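Local structure of WYL1 (Ruminococcus sp., 6OAW) at residues B[65-70]-B[88-93]; B[217-222]-B[243-248]; B[300-305]-B[350-355]. The protein modulates the Type VI-D CRISPR-Cas system as an accessory protein with a WYL domain. All blocks are in the same frame, centred on the assembly; numbering follows the deposited sequence.

Read from the N terminus, the three contacts follow one another in series; none nests in or crosses another. Contact 1 closes a loop of 17 residues, bringing the chain back from the end of helix 55-71 to the start of helix 92-96 in the helical N-terminal part. Contact 2 spans 20 residues, mostly strand, and joins strand 219-230 to the loop that leaves its hairpin partner 237-243. Contact 3 bridges 44 residues, tying the loop after helix 287-298 to helix 350-357 in the C-terminal part. Centres of contacts 2 and 3 lie 21 Å apart, their nearest atoms about 8 Å; contact 1 lies across the chain's centre, 35 and 36 Å from them between centres.

Contact 1. Residues B[65-70]-B[88-93]; sequences SAYIAS and NAFVEW
F90 lies against the last turns of helix 55-71, and its side chain can be followed outward. Its CB meets the hydroxyl of S70 (F90 CB to S70 OG, 3.5 Å). With CG anti to the carbonyl carbon (chi1 -74°), CG stands close to S70 CB, and the ring beyond it reaches A66 and Y67. On one rim F90 CE2 touches A66 CB at 3.5 Å; on the other F90 CE1 touches Y67 CD1 at 3.7 Å, the two aromatic side chains crossing at about a right angle. At the tip, F90 CZ is 3.8 Å from Y67 CA. That CA sits over the ring face toward the rim, 4.0 Å from the F90 centroid and 21° off the normal, a CH-pi contact with the helix backbone. An alanine here would keep the CB contact with S70 but would probably open a gap beside A66 and Y67 where the ring had packed.

S70 adds the polar link: W93 N donates to S70 OG (3.3 Å, 152°), so a serine of one helix takes an N-H from the first turn of the next. The same OG lies in the indole plane, at its edge by CD1.

Around this junction of helix 55-71 with the loop leading into helix 92-96, E153 of helix 151-156 accepts from V91 N and E92 N, V91 packs on helix 104-122, and A89 and F90 rest on helix 161-172.

Contact 2. Residues B[217-222]-B[243-248]; sequences EKRRIR and SDEKSA
Two torsions help bring D244 and R222 together: chi1 of D244 (76°) sets CG between the backbone N and the carbonyl carbon, beside R222, and the R222 chain bends at chi3 (-71°), placing NE near the carboxylate. Both carboxylate oxygens are engaged by one residue. R222 NE reaches D244 OD2 at 2.8 Å in a salt bridge, with a weak second bond from NH2 to the same oxygen, and R222 N donates to D244 OD1 at 3.1 Å in a nearly straight bond (173°). The closest donor of each oxygen comes from above the carboxylate plane. This buried aspartate would probably stay ionised beside the guanidinium, which E275 pairs with at NH1.

The backbone adds D244 N to R222 O (3.3 Å), beside a CA-H...O contact from S243 CA to R222 O (3.4 Å). D244 thus supplies the acceptor for R222 N where the strand ladder ends. S243 to E245 form an ST turn, E245 N donating to S243 OG (3.1 Å), an oxygen also hydrogen-bonded with Y257 OH; a type I turn runs from E245 to A248.

E245 extends across I221, with E245 CG 3.8 Å from I221 CG2. Its OE2 meets R219 NH2 in a salt bridge (E245 OE2 to R219 NH2, 3.1 Å) on the anti side, the two charged planes almost perpendicular. OE1 is hydrogen-bonded with Y257 OH.

Strand 219-230 also pairs with strand 205-211 through R219 and I221, while S243 pairs with K253 of the strand beyond, an antiparallel setting consistent with the Sm-like barrel of WYL domains.

Contact 3. Residues B[300-305]-B[350-355]; sequences PRFGSD and PIQVKY
F302, first residue of a type I beta turn that ends at D305, presents its ring to the opening turns of helix 350-357. The turn is closed by D305 N bonding to F302 O at 3.2 Å, and the meeting with the helix is by packing, the ring being held between two side chains. On one face lies Q352: its CB stands over the ring centre, 3.8 Å from the F302 centroid, a CH-pi contact. Because CG of Q352 is anti to the backbone N (chi1 179°) and the rest of the chain is extended, the amide continues past the ring with its plane tilted only 22° from it. Q352 CD comes within 3.4 Å of F302 CD2, and Q352 OE1 within 3.2 Å of F302 CB. The amide's rotation is fixed at its other end, where NE2 donates to Q328 O.

On the opposite face R301 CD lies 3.6 Å above the plane of the F302 ring, toward the rim. The arginine chain runs extended over that face to the helix, so that R301 NH2 ends 3.6 Å from Y355 CE2. The two side chains cross at about a right angle, their flat groups 36° apart, and the approach is oblique.

I351 and Y355, one helical turn apart, complete the helix side of the packing, I351 CG2 approaching F302 CD1 obliquely at 4.3 Å. This joins the loop that follows helix 287-298, where R301 also touches strand 237-243, to the C-terminal part of the chain. At the far end of the phenylalanine, F302 CZ sits near the plane of the Y355 ring, at its edge by CD2.

Contact 1. Residues B[65-70]-B[88-93]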
# COMPACT_ATOMS: atom_id res chain seq x y z
N SER B 65 -21.03 -2.93 -5.10
CA SER B 65 -20.65 -2.16 -3.90
C SER B 65 -20.10 -0.78 -4.28
O SER B 65 -20.56 0.22 -3.71
CB SER B 65 -19.69 -2.96 -3.09
OG SER B 65 -20.37 -4.09 -2.60
N ALA B 66 -19.12 -0.74 -5.17
CA ALA B 66 -18.44 0.52 -5.56
C ALA B 66 -19.47 1.46 -6.19
O ALA B 66 -19.42 2.66 -5.91
CB ALA B 66 -17.30 0.23 -6.50
N TYR B 67 -20.36 0.92 -7.02
CA TYR B 67 -21.36 1.67 -7.81
C TYR B 67 -22.37 2.32 -6.87
O TYR B 67 -22.65 3.54 -7.01
CB TYR B 67 -22.10 0.77 -8.81
CG TYR B 67 -23.24 1.46 -9.50
CD1 TYR B 67 -23.02 2.66 -10.17
CD2 TYR B 67 -24.54 0.96 -9.48
CE1 TYR B 67 -24.05 3.33 -10.82
CE2 TYR B 67 -25.58 1.62 -10.11
CZ TYR B 67 -25.33 2.81 -10.79
OH TYR B 67 -26.31 3.51 -11.42
N ILE B 68 -22.93 1.56 -5.95
CA ILE B 68 -24.02 2.07 -5.06
C ILE B 68 -23.44 3.19 -4.16
O ILE B 68 -24.18 4.17 -3.91
CB ILE B 68 -24.66 0.90 -4.29
CG1 ILE B 68 -26.11 1.17 -3.87
CG2 ILE B 68 -23.78 0.51 -3.11
N ALA B 69 -22.19 3.09 -3.70
CA ALA B 69 -21.57 4.17 -2.88
C ALA B 69 -21.47 5.44 -3.74
O ALA B 69 -21.76 6.56 -3.22
CB ALA B 69 -20.23 3.76 -2.35
N SER B 70 -21.08 5.30 -5.01
CA SER B 70 -20.96 6.46 -5.92
C SER B 70 -22.36 7.02 -6.19
O SER B 70 -22.56 8.22 -6.03
CB SER B 70 -20.24 6.09 -7.18
OG SER B 70 -20.08 7.23 -8.02
N ASN B 88 -12.02 5.94 -7.77
CA ASN B 88 -11.66 6.95 -8.79
C ASN B 88 -12.31 6.58 -10.13
O ASN B 88 -12.61 7.51 -10.86
CB ASN B 88 -10.15 7.11 -8.86
CG ASN B 88 -9.62 7.74 -7.59
OD1 ASN B 88 -10.26 8.62 -7.02
ND2 ASN B 88 -8.46 7.28 -7.13
N ALA B 89 -12.59 5.30 -10.42
CA ALA B 89 -13.21 4.86 -11.69
C ALA B 89 -14.67 5.28 -11.78
O ALA B 89 -15.17 5.43 -12.92
CB ALA B 89 -13.09 3.37 -11.88
N PHE B 90 -15.34 5.42 -10.63
CA PHE B 90 -16.73 5.96 -10.56
C PHE B 90 -16.65 7.49 -10.47
O PHE B 90 -15.77 8.03 -9.79
CB PHE B 90 -17.52 5.30 -9.43
CG PHE B 90 -17.93 3.89 -9.78
CD1 PHE B 90 -19.04 3.64 -10.58
CD2 PHE B 90 -17.15 2.81 -9.38
CE1 PHE B 90 -19.40 2.33 -10.90
CE2 PHE B 90 -17.50 1.52 -9.71
CZ PHE B 90 -18.63 1.28 -10.46
N VAL B 91 -17.56 8.16 -11.17
CA VAL B 91 -17.41 9.60 -11.54
C VAL B 91 -18.55 10.41 -10.91
O VAL B 91 -18.27 11.51 -10.48
CB VAL B 91 -17.34 9.80 -13.07
CG1 VAL B 91 -16.91 11.22 -13.40
CG2 VAL B 91 -16.40 8.83 -13.75
N GLU B 92 -19.77 9.87 -10.81
CA GLU B 92 -20.92 10.56 -10.17
C GLU B 92 -20.50 11.23 -8.85
O GLU B 92 -20.74 12.43 -8.68
CB GLU B 92 -22.05 9.57 -9.96
CG GLU B 92 -23.24 10.16 -9.22
CD GLU B 92 -24.37 10.62 -10.09
OE1 GLU B 92 -24.48 11.85 -10.32
OE2 GLU B 92 -25.13 9.73 -10.54
N TRP B 93 -19.87 10.50 -7.93
CA TRP B 93 -19.51 11.08 -6.61
C TRP B 93 -18.55 12.25 -6.82
O TRP B 93 -18.58 13.18 -5.99
CB TRP B 93 -18.95 10.04 -5.63
CG TRP B 93 -17.57 9.54 -5.95
CD1 TRP B 93 -17.26 8.43 -6.69
CD2 TRP B 93 -16.32 10.05 -5.45
NE1 TRP B 93 -15.90 8.27 -6.73
CE2 TRP B 93 -15.30 9.23 -5.97
CE3 TRP B 93 -15.96 11.11 -4.60
CZ2 TRP B 93 -13.96 9.45 -5.68
CZ3 TRP B 93 -14.63 11.34 -4.33
CH2 TRP B 93 -13.63 10.52 -4.87

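Contact 2. Residues B[217-222]-B[243-248]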
# COMPACT_ATOMS: atom_id res chain seq x y z
N GLU B 217 -17.99 -23.54 14.28
CA GLU B 217 -19.37 -23.47 13.71
C GLU B 217 -19.99 -22.09 14.04
O GLU B 217 -19.73 -21.55 15.12
CB GLU B 217 -20.27 -24.61 14.19
CG GLU B 217 -19.67 -26.02 14.06
CD GLU B 217 -19.47 -26.66 12.69
OE1 GLU B 217 -19.72 -26.00 11.64
OE2 GLU B 217 -19.05 -27.83 12.66
N LYS B 218 -20.76 -21.55 13.09
CA LYS B 218 -21.58 -20.33 13.21
C LYS B 218 -22.45 -20.39 14.47
O LYS B 218 -23.17 -21.38 14.64
CB LYS B 218 -22.42 -20.16 11.94
CG LYS B 218 -21.60 -19.97 10.67
CD LYS B 218 -22.35 -19.48 9.47
CE LYS B 218 -21.40 -18.78 8.52
NZ LYS B 218 -21.98 -18.66 7.16
N ARG B 219 -22.37 -19.35 15.31
CA ARG B 219 -23.26 -19.06 16.48
C ARG B 219 -24.18 -17.88 16.13
O ARG B 219 -23.66 -16.83 15.71
CB ARG B 219 -22.42 -18.67 17.71
CG ARG B 219 -21.82 -19.83 18.50
CD ARG B 219 -20.78 -19.32 19.50
NE ARG B 219 -20.11 -20.39 20.22
CZ ARG B 219 -19.06 -20.23 21.05
NH1 ARG B 219 -18.54 -21.28 21.66
NH2 ARG B 219 -18.55 -19.04 21.26
N ARG B 220 -25.51 -18.03 16.31
CA ARG B 220 -26.47 -16.90 16.28
C ARG B 220 -26.35 -16.13 17.60
O ARG B 220 -26.73 -16.70 18.64
CB ARG B 220 -27.90 -17.39 16.05
CG ARG B 220 -28.95 -16.28 15.98
CD ARG B 220 -30.03 -16.46 14.92
NE ARG B 220 -31.41 -16.18 15.35
CZ ARG B 220 -32.25 -15.30 14.79
NH1 ARG B 220 -31.88 -14.57 13.74
NH2 ARG B 220 -33.47 -15.19 15.26
N ILE B 221 -25.83 -14.90 17.54
CA ILE B 221 -25.58 -14.01 18.71
C ILE B 221 -26.37 -12.71 18.50
O ILE B 221 -26.93 -12.51 17.40
CB ILE B 221 -24.08 -13.75 18.90
CG1 ILE B 221 -23.46 -12.96 17.74
CG2 ILE B 221 -23.34 -15.06 19.12
CD1 ILE B 221 -22.04 -12.50 18.01
N ARG B 222 -26.42 -11.88 19.54
CA ARG B 222 -27.06 -10.54 19.53
C ARG B 222 -25.96 -9.49 19.61
O ARG B 222 -25.07 -9.62 20.48
CB ARG B 222 -28.08 -10.44 20.66
CG ARG B 222 -29.26 -11.39 20.49
CD ARG B 222 -30.33 -11.18 21.53
NE ARG B 222 -29.84 -11.65 22.82
CZ ARG B 222 -30.27 -11.21 24.00
NH1 ARG B 222 -31.19 -10.26 24.08
NH2 ARG B 222 -29.76 -11.71 25.11
N SER B 243 -21.90 -7.41 22.67
CA SER B 243 -22.33 -8.76 22.24
C SER B 243 -22.69 -9.62 23.46
O SER B 243 -22.14 -9.37 24.55
CB SER B 243 -21.28 -9.40 21.43
OG SER B 243 -21.57 -10.77 21.22
N ASP B 244 -23.60 -10.58 23.27
CA ASP B 244 -24.06 -11.52 24.32
C ASP B 244 -23.35 -12.87 24.13
O ASP B 244 -23.74 -13.83 24.78
CB ASP B 244 -25.58 -11.64 24.30
CG ASP B 244 -26.11 -12.49 23.16
OD1 ASP B 244 -25.30 -12.88 22.30
OD2 ASP B 244 -27.32 -12.80 23.15
N GLU B 245 -22.34 -12.95 23.27
CA GLU B 245 -21.68 -14.23 22.94
C GLU B 245 -20.95 -14.76 24.17
O GLU B 245 -21.11 -15.96 24.47
CB GLU B 245 -20.73 -14.09 21.75
CG GLU B 245 -20.23 -15.44 21.24
CD GLU B 245 -19.32 -15.38 20.02
OE1 GLU B 245 -19.06 -14.26 19.54
OE2 GLU B 245 -18.88 -16.46 19.58
N LYS B 246 -20.17 -13.91 24.84
CA LYS B 246 -19.16 -14.34 25.86
C LYS B 246 -19.87 -14.92 27.10
O LYS B 246 -19.28 -15.80 27.76
CB LYS B 246 -18.23 -13.16 26.21
N SER B 247 -21.09 -14.47 27.39
CA SER B 247 -21.93 -14.96 28.52
C SER B 247 -22.97 -15.95 27.98
O SER B 247 -23.83 -16.38 28.76
CB SER B 247 -22.58 -13.81 29.22
OG SER B 247 -23.44 -13.16 28.32
N ALA B 248 -22.91 -16.26 26.68
CA ALA B 248 -23.80 -17.25 26.02
C ALA B 248 -25.27 -16.83 26.18
O ALA B 248 -26.04 -17.63 26.72
CB ALA B 248 -23.56 -18.64 26.58

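Contact 3. Residues B[300-305]-B[350-355]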
# COMPACT_ATOMS: atom_id res chain seq x y z
N PRO B 300 -8.51 -2.72 18.11
CA PRO B 300 -9.62 -3.62 17.84
C PRO B 300 -9.23 -5.08 17.62
O PRO B 300 -10.15 -5.86 17.51
CB PRO B 300 -10.23 -3.09 16.54
CG PRO B 300 -9.03 -2.46 15.84
CD PRO B 300 -8.18 -1.87 16.95
N ARG B 301 -7.94 -5.39 17.52
CA ARG B 301 -7.51 -6.81 17.43
C ARG B 301 -7.25 -7.38 18.82
O ARG B 301 -7.72 -8.47 19.07
CB ARG B 301 -6.24 -7.03 16.61
CG ARG B 301 -6.08 -8.50 16.25
CD ARG B 301 -4.84 -8.84 15.43
NE ARG B 301 -4.64 -10.29 15.36
CZ ARG B 301 -3.59 -10.90 14.81
NH1 ARG B 301 -2.61 -10.19 14.29
NH2 ARG B 301 -3.53 -12.22 14.80
N PHE B 302 -6.46 -6.71 19.64
CA PHE B 302 -5.93 -7.26 20.91
C PHE B 302 -6.66 -6.67 22.12
O PHE B 302 -6.60 -7.26 23.17
CB PHE B 302 -4.42 -7.05 21.04
CG PHE B 302 -3.64 -7.77 19.97
CD1 PHE B 302 -3.74 -9.14 19.82
CD2 PHE B 302 -2.84 -7.06 19.08
CE1 PHE B 302 -3.05 -9.80 18.82
CE2 PHE B 302 -2.14 -7.72 18.09
CZ PHE B 302 -2.24 -9.09 17.96
N GLY B 303 -7.37 -5.56 21.99
CA GLY B 303 -8.17 -5.01 23.10
C GLY B 303 -9.13 -6.03 23.70
O GLY B 303 -9.34 -5.95 24.93
N SER B 304 -9.66 -6.96 22.89
CA SER B 304 -10.67 -8.00 23.22
C SER B 304 -10.13 -9.05 24.21
O SER B 304 -10.95 -9.63 24.95
CB SER B 304 -11.17 -8.67 21.96
OG SER B 304 -12.52 -9.06 22.12
N ASP B 305 -8.81 -9.28 24.24
CA ASP B 305 -8.12 -10.23 25.16
C ASP B 305 -7.83 -9.53 26.51
O ASP B 305 -8.13 -8.32 26.61
CB ASP B 305 -6.90 -10.83 24.44
N PRO B 350 -1.02 -11.46 26.60
CA PRO B 350 0.14 -12.34 26.37
C PRO B 350 0.34 -12.75 24.90
O PRO B 350 1.48 -12.93 24.45
CB PRO B 350 -0.19 -13.58 27.23
CG PRO B 350 -1.11 -13.07 28.33
CD PRO B 350 -1.84 -11.88 27.75
N ILE B 351 -0.75 -12.95 24.17
CA ILE B 351 -0.68 -13.40 22.75
C ILE B 351 0.03 -12.33 21.90
O ILE B 351 0.86 -12.74 21.02
CB ILE B 351 -2.05 -13.79 22.17
CG1 ILE B 351 -1.86 -14.36 20.76
CG2 ILE B 351 -2.99 -12.61 22.16
CD1 ILE B 351 -3.08 -15.03 20.21
N GLN B 352 -0.20 -11.03 22.18
CA GLN B 352 0.41 -9.91 21.42
C GLN B 352 1.88 -9.82 21.78
O GLN B 352 2.70 -9.59 20.89
CB GLN B 352 -0.30 -8.60 21.71
CG GLN B 352 0.29 -7.40 20.98
CD GLN B 352 -0.46 -6.14 21.38
OE1 GLN B 352 -1.50 -6.20 22.03
NE2 GLN B 352 0.11 -5.00 21.04
N VAL B 353 2.22 -10.02 23.06
CA VAL B 353 3.66 -10.05 23.49
C VAL B 353 4.39 -11.13 22.68
O VAL B 353 5.47 -10.84 22.14
CB VAL B 353 3.78 -10.29 25.02
CG1 VAL B 353 5.21 -10.17 25.49
CG2 VAL B 353 2.92 -9.31 25.78
N LYS B 354 3.83 -12.33 22.63
CA LYS B 354 4.38 -13.50 21.91
C LYS B 354 4.56 -13.16 20.41
O LYS B 354 5.66 -13.39 19.85
CB LYS B 354 3.35 -14.62 22.05
CG LYS B 354 3.84 -16.01 22.35
CD LYS B 354 3.08 -17.06 21.58
CE LYS B 354 1.62 -17.16 21.92
NZ LYS B 354 0.86 -17.73 20.78
N TYR B 355 3.53 -12.60 19.77
CA TYR B 355 3.60 -12.23 18.33
C TYR B 355 4.64 -11.12 18.13
O TYR B 355 5.19 -11.02 17.04
CB TYR B 355 2.26 -11.78 17.72
CG TYR B 355 1.19 -12.84 17.61
CD1 TYR B 355 1.49 -14.19 17.66
CD2 TYR B 355 -0.13 -12.48 17.40
CE1 TYR B 355 0.51 -15.15 17.50
CE2 TYR B 355 -1.13 -13.43 17.26
CZ TYR B 355 -0.80 -14.77 17.31
OH TYR B 355 -1.78 -15.71 17.14